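Local coordinates for ADP-ribose pyrophosphatase MutT (Rickettsia felis, PDB 4KYX), which hydrolyses ADP-ribose as a pyrophosphatase of the Nudix family, probably with magnesium as cofactor, and may also act on 8-oxo-dGTP, at the interface of chains A and B. Residues are numbered along the deposited sequence; one frame, centred on the assembly and turned at random. Chains: chain A/B, ADP-ribose pyrophosphatase MutT.

The interface of chains A and B. Residues chain A 76, 79, 144; chain B 76, 78-79, 142, 144.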
ATOM      1  N   PHE A  76      -9.678   4.580   4.721  1.00 20.21           N
ATOM      2  CA  PHE A  76      -8.341   3.926   4.699  1.00 19.52           C
ATOM      3  C   PHE A  76      -7.866   3.672   6.116  1.00 19.38           C
ATOM      4  O   PHE A  76      -7.890   4.575   6.955  1.00 20.57           O
ATOM      5  CB  PHE A  76      -7.422   4.853   3.913  1.00 19.90           C
ATOM      6  CG  PHE A  76      -6.114   4.277   3.540  1.00 19.68           C
ATOM      7  CD1 PHE A  76      -5.088   4.226   4.453  1.00 20.47           C
ATOM      8  CD2 PHE A  76      -5.878   3.877   2.265  1.00 19.57           C
ATOM      9  CE1 PHE A  76      -3.834   3.725   4.097  1.00 20.60           C
ATOM     10  CE2 PHE A  76      -4.651   3.391   1.895  1.00 20.00           C
ATOM     11  CZ  PHE A  76      -3.629   3.295   2.814  1.00 20.04           C
ATOM     12  N   VAL A  79      -1.862  -0.434   5.968  1.00 17.05           N
ATOM     13  CA  VAL A  79      -1.118  -1.149   4.931  1.00 16.84           C
ATOM     14  C   VAL A  79      -0.319  -2.236   5.591  1.00 17.40           C
ATOM     15  O   VAL A  79       0.333  -2.026   6.632  1.00 17.67           O
ATOM     16  CB  VAL A  79      -0.077  -0.259   4.190  1.00 17.28           C
ATOM     17  CG1 VAL A  79       0.590  -1.060   3.071  1.00 17.18           C
ATOM     18  CG2 VAL A  79      -0.742   0.996   3.623  1.00 17.29           C
ATOM     19  N   TYR A 144      -3.023   3.585  10.151  1.00 26.32           N
ATOM     20  CA  TYR A 144      -3.446   4.986  10.021  1.00 27.89           C
ATOM     21  C   TYR A 144      -4.460   5.363  11.098  1.00 29.98           C
ATOM     22  O   TYR A 144      -4.363   6.433  11.693  1.00 31.64           O
ATOM     23  CB  TYR A 144      -4.115   5.182   8.675  1.00 27.84           C
ATOM     24  CG  TYR A 144      -3.156   5.345   7.559  1.00 28.25           C
ATOM     25  CD1 TYR A 144      -2.205   4.342   7.294  1.00 28.19           C
ATOM     26  CD2 TYR A 144      -3.148   6.510   6.791  1.00 28.83           C
ATOM     27  CE1 TYR A 144      -1.304   4.460   6.278  1.00 28.11           C
ATOM     28  CE2 TYR A 144      -2.247   6.643   5.752  1.00 28.98           C
ATOM     29  CZ  TYR A 144      -1.328   5.614   5.516  1.00 29.90           C
ATOM     30  OH  TYR A 144      -0.432   5.728   4.517  1.00 32.24           O
TER
ATOM     31  N   PHE B  76       8.077   5.270   7.007  1.00 18.81           N
ATOM     32  CA  PHE B  76       6.970   5.273   6.058  1.00 18.80           C
ATOM     33  C   PHE B  76       6.139   6.550   6.199  1.00 18.62           C
ATOM     34  O   PHE B  76       5.819   6.967   7.300  1.00 20.11           O
ATOM     35  CB  PHE B  76       6.183   3.992   6.354  1.00 20.06           C
ATOM     36  CG  PHE B  76       4.942   3.858   5.603  1.00 20.83           C
ATOM     37  CD1 PHE B  76       3.746   4.294   6.138  1.00 22.25           C
ATOM     38  CD2 PHE B  76       4.932   3.185   4.400  1.00 22.11           C
ATOM     39  CE1 PHE B  76       2.543   4.130   5.447  1.00 22.22           C
ATOM     40  CE2 PHE B  76       3.740   3.004   3.708  1.00 23.10           C
ATOM     41  CZ  PHE B  76       2.544   3.506   4.224  1.00 22.35           C
ATOM     42  N   ALA B  78       3.542   7.848   3.406  1.00 16.23           N
ATOM     43  CA  ALA B  78       2.347   8.010   2.615  1.00 15.67           C
ATOM     44  C   ALA B  78       2.209   6.944   1.530  1.00 15.08           C
ATOM     45  O   ALA B  78       3.165   6.327   1.105  1.00 14.45           O
ATOM     46  CB  ALA B  78       2.360   9.374   1.946  1.00 15.64           C
ATOM     47  N   VAL B  79       0.997   6.826   1.034  1.00 15.20           N
ATOM     48  CA  VAL B  79       0.654   5.979  -0.132  1.00 15.06           C
ATOM     49  C   VAL B  79      -0.023   6.876  -1.146  1.00 15.23           C
ATOM     50  O   VAL B  79      -0.870   7.678  -0.769  1.00 15.45           O
ATOM     51  CB  VAL B  79      -0.316   4.884   0.272  1.00 15.42           C
ATOM     52  CG1 VAL B  79      -0.710   4.018  -0.915  1.00 15.56           C
ATOM     53  CG2 VAL B  79       0.300   4.018   1.357  1.00 15.51           C
ATOM     54  N   TYR B 142      -2.674   9.311   0.962  1.00 19.61           N
ATOM     55  CA  TYR B 142      -3.067   8.828   2.264  1.00 20.08           C
ATOM     56  C   TYR B 142      -1.824   9.025   3.117  1.00 20.29           C
ATOM     57  O   TYR B 142      -0.852   8.281   3.021  1.00 18.94           O
ATOM     58  CB  TYR B 142      -3.488   7.364   2.177  1.00 19.82           C
ATOM     59  CG  TYR B 142      -4.593   7.127   1.188  1.00 19.62           C
ATOM     60  CD1 TYR B 142      -5.954   7.190   1.565  1.00 20.01           C
ATOM     61  CD2 TYR B 142      -4.297   6.832  -0.126  1.00 19.29           C
ATOM     62  CE1 TYR B 142      -6.934   6.964   0.636  1.00 20.25           C
ATOM     63  CE2 TYR B 142      -5.269   6.627  -1.061  1.00 19.37           C
ATOM     64  CZ  TYR B 142      -6.599   6.665  -0.672  1.00 20.28           C
ATOM     65  OH  TYR B 142      -7.577   6.406  -1.630  1.00 20.93           O
ATOM     66  N   TYR B 144       0.412   9.212   6.292  1.00 24.72           N
ATOM     67  CA  TYR B 144       0.629   8.498   7.555  1.00 27.22           C
ATOM     68  C   TYR B 144       1.401   9.358   8.541  1.00 28.50           C
ATOM     69  O   TYR B 144       1.109   9.302   9.725  1.00 29.83           O
ATOM     70  CB  TYR B 144       1.373   7.174   7.280  1.00 26.91           C
ATOM     71  CG  TYR B 144       1.724   6.300   8.449  1.00 28.53           C
ATOM     72  CD1 TYR B 144       0.776   5.508   9.059  1.00 29.07           C
ATOM     73  CD2 TYR B 144       3.046   6.202   8.900  1.00 29.23           C
ATOM     74  CE1 TYR B 144       1.108   4.672  10.129  1.00 30.26           C
ATOM     75  CE2 TYR B 144       3.388   5.372   9.963  1.00 30.42           C
ATOM     76  CZ  TYR B 144       2.405   4.598  10.572  1.00 31.70           C
ATOM     77  OH  TYR B 144       2.724   3.759  11.599  1.00 33.70           O
TER
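A:Tyr144 and B:Tyr144, the same residue in two copies of the protein, meet across the interface in different rotamers. In A:Tyr144 CG lies opposite the carbonyl carbon and beside the backbone N (chi1 -80°), which sends the phenol into chain B; in B:Tyr144 CG is anti to the backbone N (chi1 179°), and it is CB and the CD1 side of the ring that touch the partner. They belong to an aromatic patch between the two chains of the deposited assembly. The interface is two-fold symmetric overall, yet the two copies of this tyrosine turn differently, possibly because both could not project the same way at the meeting point.

The inserted phenol is covered on both faces. A:Phe76 of its own chain sets CE1 over the ring centre, while B:Tyr144 CD1 covers the opposite face nearer the rim, 3.6 Å from A:Tyr144 CE1. At its far end the hydroxyl OH donates a hydrogen bond of 3.0 Å to the backbone carbonyl O of B:Tyr142, in the short strand 142-143. The donor stands well above the carbonyl plane rather than on a lone pair. This bond gives the polar tip of the ring a partner amid apolar neighbours: B:Phe76 CE1 lies 3.5 Å from the same OH, and CG2 of B:Val79 approaches it as well. The edge of the B:Phe76 ring faces A:Tyr144 CE1.

Beside the phenol, A:Phe76 stacks on the ring of B:Tyr142, the planes 18° apart and the overlap displaced toward the rims. A:Phe76 thus serves two aromatic partners, presenting a face to B:Tyr142 and an edge to A:Tyr144. Strand 75-84 of each chain adds further apolar packing, with the two copies of Val79 meeting through their CG2 methyls. Whether the pairing is the biological dimer remains an inference from the crystal. The tightest carbon contact of the aromatic stack joins A:Phe76 CD2 to B:Tyr142 CD1 at 3.4 Å.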